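Local coordinates for protein L-fuculose phosphate aldolase (Streptococcus pneumoniae, PDB 4C24) that belongs to the class II aldolase/adducin family and binds a zinc ion, at residues 7-21 / 51-63. Residues are numbered along the deposited sequence; the frame is centred on the assembly and turned at random. Where two conformers were deposited one is given.
Sequences SDVKQELIKYGKKLV and DFFEIKESDIVVM
Gly17 lays its CA over one face of the Phe52 ring, a CH-pi contact 4.2 Å from the centroid, while Val21 CG2 and Ile55 CD1 meet the ring's edge near its plane. In this class II aldolase/adducin domain the contact packs helix 7-22 against the connection that leads into strand 61-64 of the central sheet. The neighbouring Phe53 ring repeats the scheme: Lys18 CG sits over one face, 15° off the normal, and Val21 CB abuts the edge at CE2. Val21 thus touches both rings, its CG2, beside its own backbone N, reaching Phe52. With no side chain on Gly17, Phe52 can press close to the helix backbone; the ring also touches Leu33 of strand 32-37. Water 2 joins Ile14 O to Phe52 O, donating to each. Farther along, Ile60 lodges its CG2 3.9 Å from Leu13 CD1, apolar packing that continues onto Ala44. The extended Lys10 chain crosses Glu57 at about a right angle, with Lys10 CD 3.4 Å from Glu57 CG in the conformer given. Lys10 NZ forms a salt bridge with Glu71 and donates to water 1, which in turn donates to Glu57 O and Ile60 O. In that same conformer Glu57 CG lies anti to the backbone N (chi1 -171°), carrying the carboxylate to the helix start, where Ser7 OG donates to the syn lone pair of Glu57 OE2 at 2.9 Å.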
# COMPACT_ATOMS: atom_id res chain seq x y z
N SER A 7 -14.35 25.84 20.96
CA SER A 7 -14.94 24.75 20.20
C SER A 7 -14.20 24.51 18.89
O SER A 7 -13.93 23.36 18.53
CB SER A 7 -16.41 25.04 19.90
OG SER A 7 -17.20 24.87 21.05
N ASP A 8 -13.84 25.60 18.21
CA ASP A 8 -13.13 25.51 16.95
C ASP A 8 -11.89 24.62 17.08
O ASP A 8 -11.76 23.65 16.33
CB ASP A 8 -12.76 26.90 16.41
N VAL A 9 -11.04 24.90 18.07
CA VAL A 9 -9.81 24.10 18.25
C VAL A 9 -10.10 22.63 18.56
O VAL A 9 -9.42 21.76 18.03
CB VAL A 9 -8.78 24.71 19.24
CG1 VAL A 9 -8.51 26.18 18.92
CG2 VAL A 9 -9.19 24.53 20.69
N LYS A 10 -11.10 22.34 19.38
CA LYS A 10 -11.46 20.96 19.70
C LYS A 10 -11.90 20.17 18.47
O LYS A 10 -11.48 19.02 18.25
CB LYS A 10 -12.52 20.93 20.80
CG LYS A 10 -12.04 21.50 22.13
CD LYS A 10 -13.14 21.41 23.17
CE LYS A 10 -12.65 21.86 24.53
NZ LYS A 10 -13.73 21.74 25.55
N GLN A 11 -12.76 20.79 17.67
CA GLN A 11 -13.25 20.17 16.46
C GLN A 11 -12.11 19.90 15.50
O GLN A 11 -12.12 18.87 14.81
CB GLN A 11 -14.26 21.07 15.76
CG GLN A 11 -15.56 21.26 16.51
CD GLN A 11 -16.37 22.39 15.92
OE1 GLN A 11 -15.88 23.51 15.78
NE2 GLN A 11 -17.61 22.09 15.53
N GLU A 12 -11.16 20.83 15.45
CA GLU A 12 -10.01 20.71 14.57
C GLU A 12 -9.12 19.54 14.98
O GLU A 12 -8.67 18.79 14.12
CB GLU A 12 -9.23 22.01 14.43
CG GLU A 12 -8.25 22.00 13.26
CD GLU A 12 -7.49 23.30 13.07
OE1 GLU A 12 -6.97 23.85 14.07
OE2 GLU A 12 -7.41 23.77 11.92
N LEU A 13 -8.90 19.35 16.28
CA LEU A 13 -8.17 18.16 16.74
C LEU A 13 -8.82 16.87 16.26
O LEU A 13 -8.16 15.97 15.80
CB LEU A 13 -8.06 18.13 18.25
CG LEU A 13 -7.13 19.18 18.83
CD1 LEU A 13 -7.35 19.28 20.31
CD2 LEU A 13 -5.68 18.83 18.56
N ILE A 14 -10.14 16.82 16.34
CA ILE A 14 -10.90 15.66 15.89
C ILE A 14 -10.74 15.44 14.39
O ILE A 14 -10.50 14.32 13.95
CB ILE A 14 -12.38 15.83 16.25
CG1 ILE A 14 -12.51 16.01 17.75
CG2 ILE A 14 -13.21 14.64 15.77
CD1 ILE A 14 -11.86 14.90 18.51
N LYS A 15 -10.85 16.53 13.63
CA LYS A 15 -10.70 16.49 12.18
C LYS A 15 -9.34 15.89 11.79
O LYS A 15 -9.30 14.94 11.00
CB LYS A 15 -10.82 17.90 11.60
CG LYS A 15 -10.65 18.00 10.10
CD LYS A 15 -10.56 19.46 9.69
CE LYS A 15 -9.89 19.65 8.33
NZ LYS A 15 -10.77 19.25 7.20
N TYR A 16 -8.26 16.41 12.37
CA TYR A 16 -6.92 15.93 12.01
C TYR A 16 -6.59 14.54 12.50
O TYR A 16 -5.83 13.84 11.84
CB TYR A 16 -5.84 16.96 12.34
CG TYR A 16 -5.86 18.07 11.31
CD1 TYR A 16 -5.22 17.90 10.08
CD2 TYR A 16 -6.60 19.24 11.52
CE1 TYR A 16 -5.25 18.89 9.11
CE2 TYR A 16 -6.64 20.24 10.55
CZ TYR A 16 -5.98 20.05 9.34
OH TYR A 16 -6.00 21.03 8.37
N GLY A 17 -7.14 14.16 13.64
CA GLY A 17 -7.13 12.77 14.13
C GLY A 17 -7.67 11.84 13.07
O GLY A 17 -7.02 10.88 12.68
N LYS A 18 -8.86 12.15 12.58
CA LYS A 18 -9.45 11.38 11.52
C LYS A 18 -8.59 11.38 10.26
O LYS A 18 -8.45 10.33 9.64
CB LYS A 18 -10.85 11.91 11.20
CG LYS A 18 -11.80 11.74 12.35
CD LYS A 18 -13.14 12.33 11.98
CE LYS A 18 -14.12 11.98 13.05
NZ LYS A 18 -15.49 12.32 12.58
N LYS A 19 -8.05 12.53 9.87
CA LYS A 19 -7.21 12.64 8.65
C LYS A 19 -6.01 11.70 8.74
O LYS A 19 -5.64 11.08 7.74
CB LYS A 19 -6.74 14.07 8.38
N LEU A 20 -5.43 11.58 9.92
CA LEU A 20 -4.29 10.66 10.07
C LEU A 20 -4.68 9.22 9.70
O LEU A 20 -3.92 8.52 9.06
CB LEU A 20 -3.73 10.72 11.50
CG LEU A 20 -2.91 11.94 11.89
CD1 LEU A 20 -2.69 11.90 13.39
CD2 LEU A 20 -1.56 11.99 11.18
N VAL A 21 -5.89 8.78 10.07
CA VAL A 21 -6.34 7.42 9.74
C VAL A 21 -6.80 7.35 8.28
O VAL A 21 -6.52 6.40 7.57
CB VAL A 21 -7.48 6.93 10.67
CG1 VAL A 21 -7.83 5.47 10.39
CG2 VAL A 21 -7.12 7.13 12.13
N ASP A 51 -10.23 5.47 20.25
CA ASP A 51 -10.17 5.42 18.79
C ASP A 51 -10.46 6.81 18.20
O ASP A 51 -11.41 7.49 18.63
CB ASP A 51 -11.21 4.41 18.28
CG ASP A 51 -11.01 4.02 16.82
OD1 ASP A 51 -11.15 4.88 15.92
OD2 ASP A 51 -10.74 2.82 16.57
N PHE A 52 -9.64 7.24 17.24
CA PHE A 52 -9.79 8.57 16.65
C PHE A 52 -11.19 8.83 16.09
O PHE A 52 -11.66 9.97 16.07
CB PHE A 52 -8.74 8.84 15.56
CG PHE A 52 -7.38 9.19 16.10
CD1 PHE A 52 -7.22 9.83 17.33
CD2 PHE A 52 -6.24 8.92 15.35
CE1 PHE A 52 -5.96 10.16 17.81
CE2 PHE A 52 -4.98 9.26 15.82
CZ PHE A 52 -4.84 9.87 17.06
N PHE A 53 -11.84 7.77 15.63
CA PHE A 53 -13.16 7.91 15.03
C PHE A 53 -14.30 7.95 16.06
O PHE A 53 -15.46 8.13 15.70
CB PHE A 53 -13.38 6.84 13.97
CG PHE A 53 -12.89 7.26 12.62
CD1 PHE A 53 -13.73 7.98 11.78
CD2 PHE A 53 -11.59 6.99 12.22
CE1 PHE A 53 -13.30 8.40 10.54
CE2 PHE A 53 -11.16 7.41 10.97
CZ PHE A 53 -12.01 8.11 10.14
N GLU A 54 -13.93 7.82 17.33
CA GLU A 54 -14.89 7.84 18.43
C GLU A 54 -14.68 9.02 19.38
O GLU A 54 -15.37 9.14 20.38
CB GLU A 54 -14.83 6.53 19.21
CG GLU A 54 -15.19 5.30 18.38
CD GLU A 54 -15.58 4.12 19.23
OE1 GLU A 54 -14.70 3.58 19.95
OE2 GLU A 54 -16.76 3.71 19.18
N ILE A 55 -13.73 9.90 19.06
CA ILE A 55 -13.46 11.05 19.92
C ILE A 55 -14.50 12.16 19.72
O ILE A 55 -14.71 12.64 18.60
CB ILE A 55 -12.03 11.62 19.72
CG1 ILE A 55 -10.98 10.53 19.94
CG2 ILE A 55 -11.78 12.80 20.67
CD1 ILE A 55 -9.57 11.00 19.64
N LYS A 56 -15.13 12.56 20.83
CA LYS A 56 -16.06 13.69 20.84
C LYS A 56 -15.37 14.91 21.44
O LYS A 56 -14.37 14.79 22.15
CB LYS A 56 -17.28 13.37 21.70
CG LYS A 56 -18.07 12.16 21.24
CD LYS A 56 -19.34 12.09 22.07
CE LYS A 56 -19.85 10.67 22.22
NZ LYS A 56 -19.57 10.16 23.59
N GLU A 57 -15.93 16.09 21.15
CA GLU A 57 -15.43 17.33 21.71
C GLU A 57 -15.25 17.24 23.23
O GLU A 57 -14.25 17.72 23.78
CB GLU A 57 -16.35 18.49 21.31
CG GLU A 57 -15.81 19.86 21.66
CD GLU A 57 -16.44 20.99 20.86
OE1 GLU A 57 -16.78 20.77 19.68
OE2 GLU A 57 -16.57 22.10 21.42
N SER A 58 -16.19 16.59 23.91
CA SER A 58 -16.13 16.45 25.36
C SER A 58 -15.01 15.53 25.85
O SER A 58 -14.72 15.53 27.03
CB SER A 58 -17.49 16.01 25.93
OG SER A 58 -17.87 14.73 25.47
N ASP A 59 -14.42 14.75 24.94
CA ASP A 59 -13.28 13.88 25.30
C ASP A 59 -11.95 14.62 25.24
O ASP A 59 -10.93 14.12 25.77
CB ASP A 59 -13.17 12.69 24.34
CG ASP A 59 -14.31 11.69 24.48
OD1 ASP A 59 -14.73 11.37 25.62
OD2 ASP A 59 -14.77 11.20 23.42
N ILE A 60 -11.93 15.75 24.55
CA ILE A 60 -10.70 16.60 24.47
C ILE A 60 -10.40 17.12 25.86
O ILE A 60 -11.28 17.53 26.62
CB ILE A 60 -10.77 17.75 23.43
CG1 ILE A 60 -11.05 17.19 22.03
CG2 ILE A 60 -9.52 18.66 23.46
CD1 ILE A 60 -9.95 16.29 21.48
N VAL A 61 -9.12 17.06 26.22
CA VAL A 61 -8.68 17.49 27.52
C VAL A 61 -7.94 18.80 27.38
O VAL A 61 -7.13 18.98 26.46
CB VAL A 61 -7.77 16.44 28.22
CG1 VAL A 61 -7.30 16.97 29.55
CG2 VAL A 61 -8.50 15.11 28.41
N VAL A 62 -8.24 19.74 28.28
CA VAL A 62 -7.59 21.05 28.22
C VAL A 62 -6.79 21.20 29.49
O VAL A 62 -7.26 20.91 30.59
CB VAL A 62 -8.63 22.19 28.09
CG1 VAL A 62 -7.93 23.54 27.98
CG2 VAL A 62 -9.47 21.93 26.85
N MET A 63 -5.54 21.63 29.34
CA MET A 63 -4.60 21.71 30.42
C MET A 63 -3.95 23.07 30.46
O MET A 63 -3.75 23.68 29.43
CB MET A 63 -3.49 20.75 30.08
CG MET A 63 -3.09 19.81 31.17
SD MET A 63 -1.90 18.78 30.30
CE MET A 63 -2.97 17.42 29.84
O HOH W 1 -13.55 18.80 26.25
O HOH W 2 -10.08 12.25 15.95